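Local structure of putative rhamnosidase (Streptomyces avermitilis, 3W5M) at residues Trp618-Phe624 against Phe914-Ala918; Pro649-Thr654 against Gly923-Ala928; Met893-Trp897 against Ala918-Val922. The protein hydrolyses terminal non-reducing alpha-L-rhamnose from rhamnosides, releasing the sugar from citrus flavonoids such as naringin and from gum arabic. All coordinates share one frame; numbering follows the deposited sequence.

The three contacts illustrate how consecutive pieces of one chain can make successive contacts around a catalytic site in an (alpha/alpha)6 barrel. Residues 914-918, 918-922 and 923-928 serve contacts 1, 3 and 2 in turn, with A918 shared by contacts 1 and 3, whose centres lie 9 Å apart. H916, a rhamnose-binding residue in contact 1, has its side chain about 3 Å at the nearest atoms from that of E895 in contact 3, the inferred proton acceptor. H916 N also probably hydrogen-bonds to M893 O at 3.0 Å. Contact 2, centred 13 Å from contact 3, pairs helix 923-929 with helix 641-654, which carries rhamnose-binding D643, and its T650 methyl packs against G920 O.

Contact 1. Residues Trp618-Phe624 against Phe914-Ala918; sequences WGQRGNF and FNHYA
N623 and N915 pass one another head to tail, and the amide of the first reaches the backbone of the second. N623 ND2 donates to N915 O over 3.2 Å with an N-H...O angle of 161°, approaching from above the carbonyl plane. The same nitrogen donates to G619 O at 3.0 Å, this time in the carbonyl plane. Both acceptors lie near the plane of the N623 amide, whose rotation is therefore fixed from two directions, and T629 holds OD1 through a hydrogen bond. The N915 amide, turned 75° against that of N623, brings OD1 to 3.4 Å from G619 CA. A water bridges its ND2 to W618 O, accepting from the amide and donating to the carbonyl.

The aliphatic root of N623 has a separate job: its CB is 3.5 Å from Y917 CE2. The phenol ring is carried to that place by a chi1 of 46°, which tucks it back over its own backbone, flanked by N and C. Farther along, Y917 CE2 lies at the rim of the F624 ring, near its plane, 3.9 Å from CE1. Replacing N623 with an alanine would probably leave N915 O without this donor and the T629 hydroxyl without its amide partner, loosening the link between helix end and loop.

In the second shell, S913 bonds to N915 N and to H916 ND1, steadying the loop beside the rhamnose-binding H916. Y917 stacks on F647 of helix 641-654 and touches I644 there, while F624 stacks on F660. The contact thus joins the end of helix 607-622 to the loop preceding helix 923-929 in the (alpha/alpha)6-barrel domain; strand 587-594 packs against W618 and F624, and strand 506-508 against N915.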
ATOM      1  N   TRP A 618      -8.141  -4.870   9.852  1.00 18.61           N
ATOM      2  CA  TRP A 618      -7.725  -3.462   9.792  1.00 19.75           C
ATOM      3  C   TRP A 618      -6.238  -3.312   9.439  1.00 19.73           C
ATOM      4  O   TRP A 618      -5.878  -2.406   8.706  1.00 20.08           O
ATOM      5  CB  TRP A 618      -8.130  -2.694  11.076  1.00 18.71           C
ATOM      6  CG  TRP A 618      -9.564  -2.256  11.092  1.00 19.25           C
ATOM      7  CD1 TRP A 618     -10.615  -2.913  11.637  1.00 18.58           C
ATOM      8  CD2 TRP A 618     -10.103  -1.073  10.473  1.00 18.71           C
ATOM      9  NE1 TRP A 618     -11.780  -2.213  11.413  1.00 21.77           N
ATOM     10  CE2 TRP A 618     -11.491  -1.075  10.710  1.00 19.22           C
ATOM     11  CE3 TRP A 618      -9.532  -0.013   9.740  1.00 19.49           C
ATOM     12  CZ2 TRP A 618     -12.350  -0.040  10.255  1.00 20.05           C
ATOM     13  CZ3 TRP A 618     -10.375   1.013   9.276  1.00 19.08           C
ATOM     14  CH2 TRP A 618     -11.773   0.985   9.544  1.00 19.80           C
ATOM     15  N   GLY A 619      -5.359  -4.172   9.979  1.00 17.55           N
ATOM     16  CA  GLY A 619      -3.959  -4.158   9.609  1.00 18.14           C
ATOM     17  C   GLY A 619      -3.788  -4.501   8.135  1.00 17.89           C
ATOM     18  O   GLY A 619      -2.948  -3.910   7.443  1.00 18.37           O
ATOM     19  N   GLN A 620      -4.604  -5.428   7.630  1.00 18.75           N
ATOM     20  CA  GLN A 620      -4.482  -5.798   6.222  1.00 18.41           C
ATOM     21  C   GLN A 620      -4.927  -4.617   5.347  1.00 18.15           C
ATOM     22  O   GLN A 620      -4.200  -4.168   4.457  1.00 17.67           O
ATOM     23  CB  GLN A 620      -5.345  -7.002   5.891  1.00 18.75           C
ATOM     24  CG  GLN A 620      -5.322  -7.370   4.411  1.00 20.42           C
ATOM     25  CD  GLN A 620      -6.198  -8.567   4.095  1.00 22.71           C
ATOM     26  OE1 GLN A 620      -6.162  -9.121   2.980  1.00 23.38           O
ATOM     27  NE2 GLN A 620      -7.022  -8.944   5.046  1.00 24.82           N
ATOM     28  N   ARG A 621      -6.106  -4.108   5.613  1.00 18.84           N
ATOM     29  CA  ARG A 621      -6.640  -3.066   4.720  1.00 19.97           C
ATOM     30  C   ARG A 621      -5.791  -1.798   4.753  1.00 19.54           C
ATOM     31  O   ARG A 621      -5.639  -1.110   3.728  1.00 19.48           O
ATOM     32  CB  ARG A 621      -8.122  -2.799   4.995  1.00 21.28           C
ATOM     33  CG  ARG A 621      -8.414  -1.834   6.129  1.00 21.37           C
ATOM     34  CD  ARG A 621      -9.910  -1.757   6.347  1.00 20.89           C
ATOM     35  NE  ARG A 621     -10.384  -2.856   7.195  1.00 23.01           N
ATOM     36  CZ  ARG A 621     -11.650  -3.028   7.584  1.00 23.34           C
ATOM     37  NH1 ARG A 621     -12.609  -2.192   7.180  1.00 23.90           N
ATOM     38  NH2 ARG A 621     -11.969  -4.046   8.385  1.00 23.40           N
ATOM     39  N   GLY A 622      -5.212  -1.498   5.909  1.00 17.92           N
ATOM     40  CA  GLY A 622      -4.377  -0.306   6.035  1.00 18.33           C
ATOM     41  C   GLY A 622      -3.124  -0.371   5.178  1.00 20.86           C
ATOM     42  O   GLY A 622      -2.555   0.652   4.769  1.00 21.05           O
ATOM     43  N   ASN A 623      -2.678  -1.594   4.912  1.00 18.84           N
ATOM     44  CA  ASN A 623      -1.455  -1.775   4.150  1.00 19.30           C
ATOM     45  C   ASN A 623      -1.665  -2.335   2.747  1.00 19.78           C
ATOM     46  O   ASN A 623      -0.702  -2.833   2.111  1.00 22.08           O
ATOM     47  CB  ASN A 623      -0.549  -2.725   4.932  1.00 19.52           C
ATOM     48  CG  ASN A 623       0.111  -2.038   6.099  1.00 20.39           C
ATOM     49  OD1 ASN A 623       1.026  -1.244   5.911  1.00 20.75           O
ATOM     50  ND2 ASN A 623      -0.373  -2.310   7.309  1.00 21.64           N
ATOM     51  N   PHE A 624      -2.906  -2.322   2.276  1.00 19.55           N
ATOM     52  CA  PHE A 624      -3.202  -2.805   0.926  1.00 18.69           C
ATOM     53  C   PHE A 624      -3.611  -1.574   0.099  1.00 18.63           C
ATOM     54  O   PHE A 624      -4.741  -1.467  -0.350  1.00 19.66           O
ATOM     55  CB  PHE A 624      -4.302  -3.865   0.964  1.00 19.25           C
ATOM     56  CG  PHE A 624      -3.788  -5.288   1.028  1.00 21.26           C
ATOM     57  CD1 PHE A 624      -2.630  -5.602   1.743  1.00 20.77           C
ATOM     58  CD2 PHE A 624      -4.489  -6.326   0.384  1.00 21.40           C
ATOM     59  CE1 PHE A 624      -2.165  -6.920   1.808  1.00 22.73           C
ATOM     60  CE2 PHE A 624      -4.028  -7.629   0.446  1.00 22.57           C
ATOM     61  CZ  PHE A 624      -2.874  -7.928   1.164  1.00 22.70           C
ATOM     62  N   PHE A 914       2.810   0.883  14.728  1.00 23.93           N
ATOM     63  CA  PHE A 914       1.634   0.277  15.337  1.00 23.48           C
ATOM     64  C   PHE A 914       0.665  -0.335  14.326  1.00 22.56           C
ATOM     65  O   PHE A 914      -0.497  -0.591  14.651  1.00 25.06           O
ATOM     66  CB  PHE A 914       0.932   1.267  16.264  1.00 24.74           C
ATOM     67  CG  PHE A 914       1.791   1.688  17.414  1.00 25.20           C
ATOM     68  CD1 PHE A 914       2.696   2.733  17.270  1.00 26.81           C
ATOM     69  CD2 PHE A 914       1.769   0.973  18.607  1.00 26.77           C
ATOM     70  CE1 PHE A 914       3.521   3.101  18.330  1.00 27.99           C
ATOM     71  CE2 PHE A 914       2.590   1.329  19.672  1.00 28.08           C
ATOM     72  CZ  PHE A 914       3.471   2.387  19.527  1.00 28.59           C
ATOM     73  N   ASN A 915       1.159  -0.592  13.114  1.00 22.35           N
ATOM     74  CA  ASN A 915       0.319  -1.111  12.034  1.00 20.45           C
ATOM     75  C   ASN A 915       1.155  -1.879  10.979  1.00 21.47           C
ATOM     76  O   ASN A 915       1.315  -1.426   9.851  1.00 21.18           O
ATOM     77  CB  ASN A 915      -0.466   0.067  11.385  1.00 20.90           C
ATOM     78  CG  ASN A 915      -1.706  -0.381  10.622  1.00 20.69           C
ATOM     79  OD1 ASN A 915      -1.977  -1.572  10.455  1.00 20.14           O
ATOM     80  ND2 ASN A 915      -2.497   0.597  10.167  1.00 19.19           N
ATOM     81  N   HIS A 916       1.730  -3.014  11.381  1.00 21.65           N
ATOM     82  CA  HIS A 916       2.358  -3.996  10.483  1.00 23.13           C
ATOM     83  C   HIS A 916       1.482  -5.243  10.506  1.00 23.67           C
ATOM     84  O   HIS A 916       1.110  -5.699  11.588  1.00 25.95           O
ATOM     85  CB  HIS A 916       3.708  -4.438  11.037  1.00 24.31           C
ATOM     86  CG  HIS A 916       4.879  -3.649  10.545  1.00 23.55           C
ATOM     87  ND1 HIS A 916       5.075  -2.323  10.883  1.00 24.86           N
ATOM     88  CD2 HIS A 916       5.961  -4.017   9.817  1.00 25.16           C
ATOM     89  CE1 HIS A 916       6.205  -1.896  10.350  1.00 23.68           C
ATOM     90  NE2 HIS A 916       6.764  -2.902   9.699  1.00 24.50           N
ATOM     91  N   TYR A 917       1.151  -5.826   9.351  1.00 23.92           N
ATOM     92  CA  TYR A 917       0.270  -6.980   9.393  1.00 24.12           C
ATOM     93  C   TYR A 917       0.932  -8.317   9.798  1.00 25.55           C
ATOM     94  O   TYR A 917       0.216  -9.286  10.044  1.00 26.99           O
ATOM     95  CB  TYR A 917      -0.546  -7.177   8.090  1.00 24.30           C
ATOM     96  CG  TYR A 917       0.202  -7.062   6.786  1.00 25.46           C
ATOM     97  CD1 TYR A 917       1.351  -7.823   6.514  1.00 23.68           C
ATOM     98  CD2 TYR A 917      -0.272  -6.227   5.798  1.00 27.11           C
ATOM     99  CE1 TYR A 917       2.022  -7.706   5.301  1.00 24.96           C
ATOM    100  CE2 TYR A 917       0.375  -6.107   4.587  1.00 27.08           C
ATOM    101  CZ  TYR A 917       1.514  -6.846   4.336  1.00 26.26           C
ATOM    102  OH  TYR A 917       2.135  -6.697   3.127  1.00 25.04           O
ATOM    103  N   ALA A 918       2.261  -8.352   9.898  1.00 24.84           N
ATOM    104  CA  ALA A 918       2.996  -9.635  10.032  1.00 26.30           C
ATOM    105  C   ALA A 918       2.450 -10.556  11.134  1.00 28.06           C
ATOM    106  O   ALA A 918       2.199 -11.753  10.891  1.00 25.28           O
ATOM    107  CB  ALA A 918       4.492  -9.397  10.222  1.00 27.45           C
TER
HETATM  108  O   HOH W   1      -5.525   0.385   9.188  1.00 18.61           O

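Contact 2. Residues Pro649-Thr654 against Gly923-Ala928; sequences PTAAYT and GEWMYA
T650, which faces G923 and E924 across the contact, has a carbonyl oxygen gripped by three donors of its own helix: the backbone nitrogens of Y653 and T654, and T654 OG1 at 3.2 Å. The T654 hydroxyl comes from above the carbonyl plane and also meets the amide of Q620.

On the other side of T650, OG1 accepts a weak bond from E924 N at 3.1 Å, bent to 134°. It donates in turn to a water that donates to E924 OE2, so a single water bridges hydroxyl and carboxylate. Beyond CG the glutamate runs extended alongside P649, bringing OE2 to 3.7 Å from the proline CB. G923 sits where the helices come close, with T650 CG2 3.9 Å from its CA; a beta carbon there would collide with that methyl.

The apolar half is a T-shaped pair, in which Y927 turns its edge toward the face of Y653, the planes at 60° and Y927 CD2 3.5 Å from Y653 CG. Y927 CB adds a CH-pi contact, 3.8 Å from the Y653 ring centroid and over its face. T654 CG2 crosses the far end of Y927, 3.4 Å from its OH.

The two helix segments cross at 54°, joining helix 641-654, which carries rhamnose-binding D643, to helix 923-929 within the (alpha/alpha)6-barrel domain. Outside bonds, Y653 OH to I933 O and Y927 OH to H613, hold both rings at their hydroxyl ends and probably help keep the T-shaped geometry. Cohesion probably owes more to ring contact than to the polar flank, whose one direct bond is weak and backed by a water bridge.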
ATOM      1  N   PRO A 649      -1.195 -16.029   3.235  1.00 19.48           N
ATOM      2  CA  PRO A 649      -2.295 -16.970   3.428  1.00 20.76           C
ATOM      3  C   PRO A 649      -3.447 -16.400   4.259  1.00 20.86           C
ATOM      4  O   PRO A 649      -4.591 -16.670   3.964  1.00 23.06           O
ATOM      5  CB  PRO A 649      -1.617 -18.143   4.138  1.00 20.13           C
ATOM      6  CG  PRO A 649      -0.211 -18.066   3.640  1.00 20.89           C
ATOM      7  CD  PRO A 649       0.084 -16.596   3.691  1.00 20.71           C
ATOM      8  N   THR A 650      -3.140 -15.594   5.275  1.00 19.32           N
ATOM      9  CA  THR A 650      -4.182 -14.951   6.059  1.00 19.57           C
ATOM     10  C   THR A 650      -4.936 -13.915   5.182  1.00 19.41           C
ATOM     11  O   THR A 650      -6.160 -13.873   5.184  1.00 19.76           O
ATOM     12  CB  THR A 650      -3.571 -14.286   7.310  1.00 19.65           C
ATOM     13  OG1 THR A 650      -3.030 -15.300   8.160  1.00 23.86           O
ATOM     14  CG2 THR A 650      -4.631 -13.519   8.108  1.00 19.20           C
ATOM     15  N   ALA A 651      -4.185 -13.089   4.464  1.00 20.84           N
ATOM     16  CA  ALA A 651      -4.731 -12.048   3.571  1.00 20.55           C
ATOM     17  C   ALA A 651      -5.725 -12.627   2.584  1.00 20.70           C
ATOM     18  O   ALA A 651      -6.756 -12.012   2.309  1.00 20.01           O
ATOM     19  CB  ALA A 651      -3.601 -11.368   2.804  1.00 19.39           C
ATOM     20  N   ALA A 652      -5.417 -13.819   2.059  1.00 20.43           N
ATOM     21  CA  ALA A 652      -6.302 -14.482   1.089  1.00 22.01           C
ATOM     22  C   ALA A 652      -7.583 -15.083   1.679  1.00 23.97           C
ATOM     23  O   ALA A 652      -8.477 -15.491   0.916  1.00 24.33           O
ATOM     24  CB  ALA A 652      -5.540 -15.540   0.294  1.00 22.81           C
ATOM     25  N   TYR A 653      -7.687 -15.170   3.014  1.00 21.61           N
ATOM     26  CA  TYR A 653      -8.976 -15.440   3.634  1.00 20.91           C
ATOM     27  C   TYR A 653      -9.805 -14.153   3.718  1.00 21.67           C
ATOM     28  O   TYR A 653     -10.995 -14.132   3.364  1.00 19.37           O
ATOM     29  CB  TYR A 653      -8.789 -15.979   5.058  1.00 21.45           C
ATOM     30  CG  TYR A 653      -8.552 -17.478   5.231  1.00 21.69           C
ATOM     31  CD1 TYR A 653      -9.623 -18.385   5.248  1.00 24.80           C
ATOM     32  CD2 TYR A 653      -7.288 -17.968   5.471  1.00 22.63           C
ATOM     33  CE1 TYR A 653      -9.411 -19.759   5.453  1.00 23.90           C
ATOM     34  CE2 TYR A 653      -7.068 -19.339   5.683  1.00 22.93           C
ATOM     35  CZ  TYR A 653      -8.137 -20.222   5.679  1.00 23.91           C
ATOM     36  OH  TYR A 653      -7.909 -21.586   5.906  1.00 26.45           O
ATOM     37  N   THR A 654      -9.185 -13.080   4.192  1.00 22.71           N
ATOM     38  CA  THR A 654      -9.978 -11.947   4.665  1.00 21.88           C
ATOM     39  C   THR A 654     -10.395 -10.930   3.601  1.00 20.76           C
ATOM     40  O   THR A 654     -11.419 -10.294   3.769  1.00 23.06           O
ATOM     41  CB  THR A 654      -9.316 -11.257   5.843  1.00 24.31           C
ATOM     42  OG1 THR A 654      -7.915 -11.264   5.609  1.00 26.98           O
ATOM     43  CG2 THR A 654      -9.597 -12.051   7.143  1.00 24.40           C
ATOM     44  N   GLY A 923      -4.238 -15.195  12.025  1.00 25.13           N
ATOM     45  CA  GLY A 923      -5.570 -15.244  11.445  1.00 23.65           C
ATOM     46  C   GLY A 923      -5.851 -16.569  10.768  1.00 22.66           C
ATOM     47  O   GLY A 923      -6.895 -17.145  10.981  1.00 22.27           O
ATOM     48  N   GLU A 924      -4.927 -17.038   9.940  1.00 23.52           N
ATOM     49  CA  GLU A 924      -5.184 -18.249   9.152  1.00 25.83           C
ATOM     50  C   GLU A 924      -5.407 -19.462  10.043  1.00 27.36           C
ATOM     51  O   GLU A 924      -6.178 -20.325   9.686  1.00 24.09           O
ATOM     52  CB  GLU A 924      -4.063 -18.546   8.161  1.00 26.87           C
ATOM     53  CG  GLU A 924      -2.722 -18.889   8.779  1.00 34.70           C
ATOM     54  CD  GLU A 924      -1.707 -19.354   7.757  1.00 38.12           C
ATOM     55  OE1 GLU A 924      -1.978 -20.382   7.085  1.00 43.53           O
ATOM     56  OE2 GLU A 924      -0.639 -18.703   7.623  1.00 37.35           O
ATOM     57  N   TRP A 925      -4.736 -19.509  11.195  1.00 26.95           N
ATOM     58  CA  TRP A 925      -4.969 -20.597  12.154  1.00 26.46           C
ATOM     59  C   TRP A 925      -6.388 -20.547  12.720  1.00 27.19           C
ATOM     60  O   TRP A 925      -7.066 -21.566  12.825  1.00 25.41           O
ATOM     61  CB  TRP A 925      -3.914 -20.612  13.264  1.00 26.76           C
ATOM     62  CG  TRP A 925      -4.104 -21.796  14.203  1.00 27.57           C
ATOM     63  CD1 TRP A 925      -3.493 -23.034  14.110  1.00 27.16           C
ATOM     64  CD2 TRP A 925      -4.983 -21.862  15.347  1.00 27.88           C
ATOM     65  NE1 TRP A 925      -3.938 -23.854  15.145  1.00 26.18           N
ATOM     66  CE2 TRP A 925      -4.850 -23.163  15.906  1.00 29.81           C
ATOM     67  CE3 TRP A 925      -5.857 -20.944  15.965  1.00 28.47           C
ATOM     68  CZ2 TRP A 925      -5.562 -23.568  17.045  1.00 30.83           C
ATOM     69  CZ3 TRP A 925      -6.567 -21.349  17.099  1.00 29.50           C
ATOM     70  CH2 TRP A 925      -6.411 -22.650  17.627  1.00 32.67           C
ATOM     71  N   MET A 926      -6.870 -19.351  13.052  1.00 25.49           N
ATOM     72  CA  MET A 926      -8.214 -19.222  13.523  1.00 25.50           C
ATOM     73  C   MET A 926      -9.235 -19.648  12.465  1.00 25.83           C
ATOM     74  O   MET A 926     -10.236 -20.288  12.793  1.00 24.98           O
ATOM     75  CB  MET A 926      -8.492 -17.773  13.960  1.00 26.81           C
ATOM     76  CG  MET A 926      -7.653 -17.284  15.121  1.00 26.83           C
ATOM     77  SD  MET A 926      -8.491 -15.980  16.063  1.00 32.50           S
ATOM     78  CE  MET A 926      -8.548 -14.719  14.785  1.00 28.26           C
ATOM     79  N   TYR A 927      -9.006 -19.273  11.206  1.00 24.89           N
ATOM     80  CA  TYR A 927     -10.020 -19.480  10.186  1.00 22.78           C
ATOM     81  C   TYR A 927     -10.077 -20.965   9.861  1.00 23.90           C
ATOM     82  O   TYR A 927     -11.163 -21.510   9.715  1.00 23.59           O
ATOM     83  CB  TYR A 927      -9.762 -18.599   8.931  1.00 23.00           C
ATOM     84  CG  TYR A 927      -9.567 -17.135   9.278  1.00 23.13           C
ATOM     85  CD1 TYR A 927     -10.258 -16.546  10.351  1.00 23.12           C
ATOM     86  CD2 TYR A 927      -8.672 -16.345   8.571  1.00 24.24           C
ATOM     87  CE1 TYR A 927     -10.065 -15.207  10.686  1.00 23.70           C
ATOM     88  CE2 TYR A 927      -8.461 -15.010   8.918  1.00 23.12           C
ATOM     89  CZ  TYR A 927      -9.179 -14.445   9.961  1.00 25.34           C
ATOM     90  OH  TYR A 927      -8.964 -13.111  10.283  1.00 25.73           O
ATOM     91  N   ALA A 928      -8.905 -21.605   9.846  1.00 24.11           N
ATOM     92  CA  ALA A 928      -8.786 -23.037   9.533  1.00 26.40           C
ATOM     93  C   ALA A 928      -9.262 -23.944  10.673  1.00 26.81           C
ATOM     94  O   ALA A 928      -9.841 -24.993  10.417  1.00 27.61           O
ATOM     95  CB  ALA A 928      -7.364 -23.384   9.116  1.00 24.93           C
TER
HETATM   96  O   HOH W   2      -0.558 -16.048   7.058  1.00 22.27           O

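Contact 3. Residues Met893-Trp897 against Ala918-Val922; sequences MWERW and AYGSV
W897 and Y919 stack face to face, slightly splayed, the indole six-membered ring and the phenol ring having centroids 4.0 Å apart and planes 24° out of parallel. W897 CZ2 stands above the tyrosine ring toward its rim, 3.5 Å from CD1. The pyrrole side of the indole reaches the other end of the phenol, where NE1 lies 3.4 Å from CZ. That N-H is not spent on the tyrosine: it bonds to T849 O, which probably helps set the offset of the indole over the phenol. Further aromatic rings enclose the pair, F851 meeting Y919 edge-to-face and W882 meeting W897 in the same manner.

Backbone carbonyls approach the remaining flank of Y919 obliquely, E895 O being 3.4 Å from CE2 and W894 O a little farther from CD2. W894 O receives a hydrogen from a water that accepts from Y919 N, a bridge tying the two backbones. M893, with CG anti to the carbonyl carbon (chi1 -47°) and the chain bent at the next two torsions, folds back over the short 3-10 turn. Its CG rests 3.7 Å from G920 N, and CE lies against Y919 O, an oxygen that W882 NE1 holds. The turn is secured by S921 OG, which donates to A918 O at 2.8 Å, nearly along the C=O axis.

The CB of E895, the inferred proton acceptor, points away from 918-922, and its carboxylate lies beside R634 and H916 of the rhamnose site, with a salt bridge to R634 and a bond from S913 N. E895 O, by contrast, is buried without a hydrogen-bond partner in the model. Between these two segments, then, cohesion rests on the stack, apolar contact and one bridging water; no direct hydrogen bond joins them.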
ATOM      1  N   MET A 893      -2.434  -4.591  14.211  1.00 23.16           N
ATOM      2  CA  MET A 893      -1.320  -5.391  14.713  1.00 22.56           C
ATOM      3  C   MET A 893      -0.092  -4.521  14.755  1.00 23.47           C
ATOM      4  O   MET A 893       0.175  -3.746  13.818  1.00 20.36           O
ATOM      5  CB  MET A 893      -1.046  -6.636  13.850  1.00 23.54           C
ATOM      6  CG  MET A 893      -2.301  -7.425  13.509  1.00 24.33           C
ATOM      7  SD  MET A 893      -3.339  -7.878  14.893  1.00 26.65           S
ATOM      8  CE  MET A 893      -2.197  -9.085  15.584  1.00 24.72           C
ATOM      9  N   TRP A 894       0.676  -4.639  15.835  1.00 23.11           N
ATOM     10  CA  TRP A 894       1.912  -3.847  15.957  1.00 24.25           C
ATOM     11  C   TRP A 894       3.131  -4.505  15.334  1.00 22.72           C
ATOM     12  O   TRP A 894       3.196  -5.748  15.236  1.00 23.90           O
ATOM     13  CB  TRP A 894       2.226  -3.575  17.438  1.00 24.95           C
ATOM     14  CG  TRP A 894       1.160  -2.907  18.212  1.00 27.61           C
ATOM     15  CD1 TRP A 894       0.094  -2.185  17.737  1.00 26.34           C
ATOM     16  CD2 TRP A 894       1.095  -2.835  19.641  1.00 27.39           C
ATOM     17  NE1 TRP A 894      -0.646  -1.692  18.802  1.00 27.93           N
ATOM     18  CE2 TRP A 894      -0.042  -2.071  19.975  1.00 29.00           C
ATOM     19  CE3 TRP A 894       1.895  -3.354  20.671  1.00 29.05           C
ATOM     20  CZ2 TRP A 894      -0.420  -1.827  21.315  1.00 29.05           C
ATOM     21  CZ3 TRP A 894       1.531  -3.097  22.006  1.00 27.01           C
ATOM     22  CH2 TRP A 894       0.391  -2.334  22.306  1.00 27.02           C
ATOM     23  N   GLU A 895       4.115  -3.690  14.959  1.00 22.38           N
ATOM     24  CA  GLU A 895       5.374  -4.188  14.448  1.00 24.29           C
ATOM     25  C   GLU A 895       6.099  -5.099  15.457  1.00 27.08           C
ATOM     26  O   GLU A 895       6.759  -6.051  15.035  1.00 25.72           O
ATOM     27  CB  GLU A 895       6.309  -3.047  14.076  1.00 25.43           C
ATOM     28  CG  GLU A 895       7.561  -3.454  13.302  1.00 25.81           C
ATOM     29  CD  GLU A 895       8.350  -2.256  12.780  1.00 27.20           C
ATOM     30  OE1 GLU A 895       8.136  -1.129  13.302  1.00 27.33           O
ATOM     31  OE2 GLU A 895       9.194  -2.437  11.857  1.00 24.92           O
ATOM     32  N   ARG A 896       6.001  -4.772  16.755  1.00 24.99           N
ATOM     33  CA  ARG A 896       6.765  -5.487  17.814  1.00 26.27           C
ATOM     34  C   ARG A 896       5.810  -6.074  18.828  1.00 25.71           C
ATOM     35  O   ARG A 896       4.762  -5.501  19.100  1.00 27.08           O
ATOM     36  CB  ARG A 896       7.695  -4.515  18.556  1.00 26.35           C
ATOM     37  CG  ARG A 896       8.835  -3.941  17.736  1.00 26.59           C
ATOM     38  CD  ARG A 896       9.476  -2.779  18.496  1.00 28.54           C
ATOM     39  NE  ARG A 896      10.552  -2.110  17.777  1.00 25.67           N
ATOM     40  CZ  ARG A 896      11.831  -2.475  17.820  1.00 26.65           C
ATOM     41  NH1 ARG A 896      12.211  -3.524  18.539  1.00 27.02           N
ATOM     42  NH2 ARG A 896      12.736  -1.806  17.125  1.00 25.85           N
ATOM     43  N   TRP A 897       6.181  -7.187  19.455  1.00 25.46           N
ATOM     44  CA  TRP A 897       5.369  -7.690  20.547  1.00 25.10           C
ATOM     45  C   TRP A 897       5.226  -6.632  21.668  1.00 25.19           C
ATOM     46  O   TRP A 897       4.192  -6.554  22.337  1.00 25.32           O
ATOM     47  CB  TRP A 897       5.973  -9.009  21.076  1.00 24.90           C
ATOM     48  CG  TRP A 897       5.929 -10.135  20.049  1.00 25.05           C
ATOM     49  CD1 TRP A 897       6.995 -10.707  19.404  1.00 24.67           C
ATOM     50  CD2 TRP A 897       4.754 -10.802  19.556  1.00 24.19           C
ATOM     51  NE1 TRP A 897       6.544 -11.710  18.552  1.00 25.38           N
ATOM     52  CE2 TRP A 897       5.184 -11.798  18.647  1.00 24.88           C
ATOM     53  CE3 TRP A 897       3.384 -10.677  19.825  1.00 25.30           C
ATOM     54  CZ2 TRP A 897       4.281 -12.630  17.964  1.00 26.21           C
ATOM     55  CZ3 TRP A 897       2.484 -11.512  19.164  1.00 26.55           C
ATOM     56  CH2 TRP A 897       2.947 -12.482  18.243  1.00 25.64           C
ATOM     57  N   ALA A 918       2.261  -8.352   9.898  1.00 24.84           N
ATOM     58  CA  ALA A 918       2.996  -9.635  10.032  1.00 26.30           C
ATOM     59  C   ALA A 918       2.450 -10.556  11.134  1.00 28.06           C
ATOM     60  O   ALA A 918       2.199 -11.753  10.891  1.00 25.28           O
ATOM     61  CB  ALA A 918       4.492  -9.397  10.222  1.00 27.45           C
ATOM     62  N   TYR A 919       2.263 -10.019  12.345  1.00 26.72           N
ATOM     63  CA  TYR A 919       1.737 -10.842  13.446  1.00 27.01           C
ATOM     64  C   TYR A 919       0.242 -11.151  13.357  1.00 28.02           C
ATOM     65  O   TYR A 919      -0.270 -11.960  14.130  1.00 30.40           O
ATOM     66  CB  TYR A 919       2.127 -10.255  14.823  1.00 27.91           C
ATOM     67  CG  TYR A 919       3.633 -10.281  15.055  1.00 28.47           C
ATOM     68  CD1 TYR A 919       4.388 -11.411  14.726  1.00 30.46           C
ATOM     69  CD2 TYR A 919       4.304  -9.185  15.605  1.00 30.28           C
ATOM     70  CE1 TYR A 919       5.760 -11.447  14.919  1.00 31.12           C
ATOM     71  CE2 TYR A 919       5.673  -9.214  15.806  1.00 31.93           C
ATOM     72  CZ  TYR A 919       6.394 -10.351  15.464  1.00 33.53           C
ATOM     73  OH  TYR A 919       7.750 -10.384  15.666  1.00 35.24           O
ATOM     74  N   GLY A 920      -0.458 -10.505  12.426  1.00 25.28           N
ATOM     75  CA  GLY A 920      -1.824 -10.899  12.065  1.00 25.82           C
ATOM     76  C   GLY A 920      -1.898 -12.232  11.317  1.00 25.31           C
ATOM     77  O   GLY A 920      -2.992 -12.713  11.019  1.00 25.77           O
ATOM     78  N   SER A 921      -0.741 -12.835  11.044  1.00 25.51           N
ATOM     79  CA  SER A 921      -0.671 -14.171  10.400  1.00 25.80           C
ATOM     80  C   SER A 921      -1.273 -15.306  11.226  1.00 26.87           C
ATOM     81  O   SER A 921      -1.487 -16.408  10.712  1.00 26.40           O
ATOM     82  CB  SER A 921       0.755 -14.514   9.963  1.00 26.94           C
ATOM     83  OG  SER A 921       1.693 -14.487  11.043  1.00 28.71           O
ATOM     84  N   VAL A 922      -1.570 -15.026  12.495  1.00 23.55           N
ATOM     85  CA  VAL A 922      -2.339 -15.930  13.357  1.00 24.41           C
ATOM     86  C   VAL A 922      -3.761 -16.149  12.830  1.00 24.44           C
ATOM     87  O   VAL A 922      -4.411 -17.176  13.116  1.00 24.07           O
ATOM     88  CB  VAL A 922      -2.376 -15.391  14.820  1.00 24.95           C
ATOM     89  CG1 VAL A 922      -3.200 -14.109  14.920  1.00 25.83           C
ATOM     90  CG2 VAL A 922      -2.937 -16.431  15.772  1.00 26.47           C
TER
HETATM   91  O   HOH W   3       2.792  -7.333  12.964  1.00 27.10           O